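Local coordinates for protein beta-glucosidase (Saccharopolyspora erythraea D, PDB 5M6G) that probably hydrolyses terminal, non-reducing beta-D-glucosyl residues to release beta-D-glucose, as a glycoside hydrolase of family 3, at residues S412-L424 with A547-S559. Numbering follows the deposited sequence.
Sequences SQVLLRNDGVLPL and AGEVDGWNALLAS
Arg417 forms a salt bridge with Asp551, its NH1 standing 3.0 Å from Asp551 OD1 with the guanidinium and carboxylate planes only 16° apart. The arginine chain bends at chi2 (-82°), which carries its end over Val550, whose CG2 packs against one guanidinium face. NH1 also donates to a water that in turn donates to the carbonyls of Val550 and Trp553, tying the arginine to the turn before strand 555-559. A leucine in place of Arg417 would probably leave Asp551 without its counter-charge and this water without a donor. Farther along, Asn554 ND2 donates to the syn side of Asp419 OD2 at 2.6 Å, the carboxylate and amide planes turned 56° apart, while Asp419 N binds Asn554 O; Asn554 OD1 is held by Val534 N. Between the strands, Val414 and Ala558 form a hydrogen-bonded antiparallel pair, followed by a classic beta bulge in which Leu416 N (2.9 Å) and, weakly, Arg417 N both donate to Leu556 O. The bulge turns Leu416 toward the partner strand, its CD1 lying 3.7 Å from Leu556 CD2 and also touching Ala558 CB. Ala555 CB receives Val421 CG1 at 3.6 Å and Leu422 CD1. Asn418 OD1 accepts from Gly420 N, closing an Asx turn, and from Leu422 N on the opposite face of its plane; the two bonds shape the bend that brings Val421 and Leu422 back over Ala555. The pairing adds antiparallel edge strand 414-418 to the otherwise parallel strands of a mixed sheet in the alpha/beta C-terminal domain of this family 3 glycosidase.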
loop_
_atom_site.group_PDB
_atom_site.type_symbol
_atom_site.label_atom_id
_atom_site.label_comp_id
_atom_site.label_asym_id
_atom_site.label_seq_id
_atom_site.Cartn_x
_atom_site.Cartn_y
_atom_site.Cartn_z
ATOM N N SER A 412 7.653 11.161 -9.961
ATOM C CA SER A 412 8.058 9.768 -9.835
ATOM C C SER A 412 8.770 9.251 -11.078
ATOM O O SER A 412 9.456 8.224 -10.996
ATOM C CB SER A 412 6.842 8.886 -9.536
ATOM O OG SER A 412 5.975 8.787 -10.657
ATOM N N GLN A 413 8.633 9.942 -12.216
ATOM C CA GLN A 413 9.260 9.505 -13.457
ATOM C C GLN A 413 10.778 9.595 -13.357
ATOM O O GLN A 413 11.320 10.613 -12.920
ATOM C CB GLN A 413 8.766 10.358 -14.628
ATOM C CG GLN A 413 7.246 10.438 -14.733
ATOM C CD GLN A 413 6.612 9.072 -14.908
ATOM O OE1 GLN A 413 6.600 8.527 -16.008
ATOM N NE2 GLN A 413 6.097 8.506 -13.818
ATOM N N VAL A 414 11.465 8.547 -13.797
ATOM C CA VAL A 414 12.923 8.487 -13.744
ATOM C C VAL A 414 13.439 8.356 -15.171
ATOM O O VAL A 414 13.196 7.339 -15.835
ATOM C CB VAL A 414 13.429 7.327 -12.875
ATOM C CG1 VAL A 414 14.953 7.305 -12.888
ATOM C CG2 VAL A 414 12.894 7.460 -11.454
ATOM N N LEU A 415 14.145 9.380 -15.643
ATOM C CA LEU A 415 14.743 9.335 -16.969
ATOM C C LEU A 415 16.079 8.594 -16.898
ATOM O O LEU A 415 16.996 9.006 -16.179
ATOM C CB LEU A 415 14.919 10.746 -17.530
ATOM C CG LEU A 415 15.502 10.816 -18.944
ATOM C CD1 LEU A 415 14.503 10.249 -19.955
ATOM C CD2 LEU A 415 15.875 12.240 -19.299
ATOM N N LEU A 416 16.189 7.510 -17.657
ATOM C CA LEU A 416 17.327 6.609 -17.585
ATOM C C LEU A 416 18.219 6.633 -18.816
ATOM O O LEU A 416 19.416 6.346 -18.700
ATOM C CB LEU A 416 16.840 5.176 -17.352
ATOM C CG LEU A 416 16.123 4.964 -16.021
ATOM C CD1 LEU A 416 15.435 3.592 -15.978
ATOM C CD2 LEU A 416 17.095 5.156 -14.841
ATOM N N ARG A 417 17.665 6.932 -19.989
ATOM C CA ARG A 417 18.442 7.089 -21.211
ATOM C C ARG A 417 17.756 8.143 -22.057
ATOM O O ARG A 417 16.525 8.215 -22.080
ATOM C CB ARG A 417 18.556 5.789 -22.018
ATOM C CG ARG A 417 19.431 4.715 -21.382
ATOM C CD ARG A 417 20.919 4.953 -21.666
ATOM N NE ARG A 417 21.746 3.987 -20.955
ATOM C CZ ARG A 417 22.066 2.792 -21.437
ATOM N NH1 ARG A 417 21.626 2.429 -22.638
ATOM N NH2 ARG A 417 22.818 1.961 -20.726
ATOM N N ASN A 418 18.553 8.956 -22.742
ATOM C CA ASN A 418 17.989 9.951 -23.651
ATOM C C ASN A 418 19.082 10.417 -24.596
ATOM O O ASN A 418 20.048 11.043 -24.152
ATOM C CB ASN A 418 17.420 11.131 -22.874
ATOM C CG ASN A 418 16.807 12.165 -23.775
ATOM O OD1 ASN A 418 16.390 11.855 -24.892
ATOM N ND2 ASN A 418 16.744 13.401 -23.300
ATOM N N ASP A 419 18.932 10.140 -25.889
ATOM C CA ASP A 419 19.905 10.618 -26.865
ATOM C C ASP A 419 19.549 11.986 -27.421
ATOM O O ASP A 419 20.270 12.500 -28.278
ATOM C CB ASP A 419 20.063 9.602 -28.002
ATOM C CG ASP A 419 18.828 9.493 -28.881
ATOM O OD1 ASP A 419 17.815 10.164 -28.594
ATOM O OD2 ASP A 419 18.870 8.720 -29.868
ATOM N N GLY A 420 18.460 12.586 -26.953
ATOM C CA GLY A 420 18.039 13.879 -27.449
ATOM C C GLY A 420 16.608 13.871 -27.932
ATOM O O GLY A 420 16.016 14.932 -28.132
ATOM N N VAL A 421 16.040 12.676 -28.125
ATOM C CA VAL A 421 14.657 12.584 -28.574
ATOM C C VAL A 421 13.719 13.244 -27.568
ATOM O O VAL A 421 12.706 13.847 -27.954
ATOM C CB VAL A 421 14.278 11.112 -28.855
ATOM C CG1 VAL A 421 14.483 10.240 -27.610
ATOM C CG2 VAL A 421 12.845 11.012 -29.377
ATOM N N LEU A 422 14.058 13.193 -26.280
ATOM C CA LEU A 422 13.234 13.849 -25.262
ATOM C C LEU A 422 13.886 15.166 -24.847
ATOM O O LEU A 422 15.113 15.267 -24.818
ATOM C CB LEU A 422 13.031 12.933 -24.042
ATOM C CG LEU A 422 12.208 11.658 -24.262
ATOM C CD1 LEU A 422 11.997 10.902 -22.938
ATOM C CD2 LEU A 422 10.871 11.975 -24.907
ATOM N N PRO A 423 13.071 16.186 -24.541
ATOM C CA PRO A 423 11.603 16.166 -24.596
ATOM C C PRO A 423 11.059 16.233 -26.020
ATOM O O PRO A 423 11.689 16.813 -26.901
ATOM C CB PRO A 423 11.199 17.419 -23.812
ATOM C CG PRO A 423 12.360 18.329 -23.931
ATOM C CD PRO A 423 13.590 17.461 -24.017
ATOM N N LEU A 424 9.900 15.623 -26.232
ATOM C CA LEU A 424 9.223 15.724 -27.515
ATOM C C LEU A 424 8.633 17.116 -27.686
ATOM O O LEU A 424 8.099 17.704 -26.741
ATOM C CB LEU A 424 8.113 14.680 -27.616
ATOM C CG LEU A 424 8.524 13.213 -27.505
ATOM C CD1 LEU A 424 7.276 12.344 -27.400
ATOM C CD2 LEU A 424 9.406 12.789 -28.670
ATOM N N ALA A 547 18.762 -5.029 -19.927
ATOM C CA ALA A 547 20.114 -4.613 -20.290
ATOM C C ALA A 547 20.507 -5.079 -21.682
ATOM O O ALA A 547 21.329 -4.434 -22.340
ATOM C CB ALA A 547 21.121 -5.134 -19.264
ATOM N N GLY A 548 19.945 -6.194 -22.150
ATOM C CA GLY A 548 20.307 -6.683 -23.465
ATOM C C GLY A 548 19.706 -5.884 -24.601
ATOM O O GLY A 548 20.179 -5.993 -25.737
ATOM N N GLU A 549 18.678 -5.073 -24.318
ATOM C CA GLU A 549 17.967 -4.313 -25.339
ATOM C C GLU A 549 18.111 -2.804 -25.218
ATOM O O GLU A 549 17.874 -2.109 -26.211
ATOM C CB GLU A 549 16.461 -4.639 -25.319
ATOM C CG GLU A 549 16.117 -6.069 -25.721
ATOM C CD GLU A 549 16.358 -7.059 -24.597
ATOM O OE1 GLU A 549 15.594 -7.017 -23.608
ATOM O OE2 GLU A 549 17.313 -7.864 -24.689
ATOM N N VAL A 550 18.503 -2.282 -24.052
ATOM C CA VAL A 550 18.352 -0.855 -23.759
ATOM C C VAL A 550 19.171 0.017 -24.714
ATOM O O VAL A 550 18.779 1.154 -25.012
ATOM C CB VAL A 550 18.709 -0.590 -22.278
ATOM C CG1 VAL A 550 20.174 -0.967 -21.991
ATOM C CG2 VAL A 550 18.414 0.855 -21.889
ATOM N N ASP A 551 20.297 -0.493 -25.229
ATOM C CA ASP A 551 21.135 0.310 -26.115
ATOM C C ASP A 551 20.448 0.651 -27.432
ATOM O O ASP A 551 20.854 1.610 -28.095
ATOM C CB ASP A 551 22.459 -0.406 -26.389
ATOM C CG ASP A 551 23.347 -0.450 -25.166
ATOM O OD1 ASP A 551 23.159 0.409 -24.280
ATOM O OD2 ASP A 551 24.217 -1.334 -25.085
ATOM N N GLY A 552 19.422 -0.097 -27.822
ATOM C CA GLY A 552 18.672 0.201 -29.021
ATOM C C GLY A 552 17.573 1.220 -28.851
ATOM O O GLY A 552 16.930 1.583 -29.839
ATOM N N TRP A 553 17.348 1.710 -27.632
ATOM C CA TRP A 553 16.259 2.629 -27.335
ATOM C C TRP A 553 16.787 4.056 -27.283
ATOM O O TRP A 553 17.732 4.344 -26.544
ATOM C CB TRP A 553 15.595 2.265 -26.000
ATOM C CG TRP A 553 15.114 0.848 -25.940
ATOM C CD1 TRP A 553 14.936 -0.004 -26.992
ATOM C CD2 TRP A 553 14.749 0.114 -24.762
ATOM N NE1 TRP A 553 14.480 -1.222 -26.542
ATOM C CE2 TRP A 553 14.354 -1.175 -25.177
ATOM C CE3 TRP A 553 14.707 0.426 -23.397
ATOM C CZ2 TRP A 553 13.924 -2.152 -24.276
ATOM C CZ3 TRP A 553 14.294 -0.560 -22.498
ATOM C CH2 TRP A 553 13.906 -1.828 -22.944
ATOM N N ASN A 554 16.173 4.952 -28.057
ATOM C CA ASN A 554 16.637 6.335 -28.049
ATOM C C ASN A 554 16.403 7.003 -26.704
ATOM O O ASN A 554 17.184 7.874 -26.299
ATOM C CB ASN A 554 15.960 7.114 -29.171
ATOM C CG ASN A 554 16.280 6.539 -30.522
ATOM O OD1 ASN A 554 15.607 5.621 -30.990
ATOM N ND2 ASN A 554 17.345 7.038 -31.143
ATOM N N ALA A 555 15.337 6.627 -26.005
ATOM C CA ALA A 555 15.133 7.101 -24.649
ATOM C C ALA A 555 14.451 6.005 -23.858
ATOM O O ALA A 555 13.748 5.160 -24.418
ATOM C CB ALA A 555 14.294 8.385 -24.588
ATOM N N LEU A 556 14.694 6.017 -22.549
ATOM C CA LEU A 556 14.055 5.107 -21.610
ATOM C C LEU A 556 13.574 5.928 -20.426
ATOM O O LEU A 556 14.375 6.618 -19.785
ATOM C CB LEU A 556 15.022 4.013 -21.148
ATOM C CG LEU A 556 14.457 3.196 -19.986
ATOM C CD1 LEU A 556 13.189 2.464 -20.438
ATOM C CD2 LEU A 556 15.490 2.231 -19.470
ATOM N N LEU A 557 12.273 5.855 -20.143
ATOM C CA LEU A 557 11.660 6.550 -19.018
ATOM C C LEU A 557 10.952 5.510 -18.169
ATOM O O LEU A 557 10.134 4.743 -18.690
ATOM C CB LEU A 557 10.676 7.620 -19.501
ATOM C CG LEU A 557 9.943 8.434 -18.420
ATOM C CD1 LEU A 557 10.865 9.518 -17.856
ATOM C CD2 LEU A 557 8.663 9.033 -18.986
ATOM N N ALA A 558 11.302 5.444 -16.885
ATOM C CA ALA A 558 10.657 4.525 -15.950
ATOM C C ALA A 558 9.494 5.251 -15.287
ATOM O O ALA A 558 9.695 6.273 -14.623
ATOM C CB ALA A 558 11.647 4.021 -14.898
ATOM N N SER A 559 8.283 4.730 -15.463
ATOM C CA SER A 559 7.086 5.391 -14.962
ATOM C C SER A 559 6.480 4.715 -13.745
ATOM O O SER A 559 5.596 5.305 -13.112
ATOM C CB SER A 559 6.019 5.479 -16.065
ATOM O OG SER A 559 6.443 6.352 -17.096
HETATM O O HOH W 1 4.689 6.354 -10.714
HETATM O O HOH W 2 20.004 3.829 -24.764
#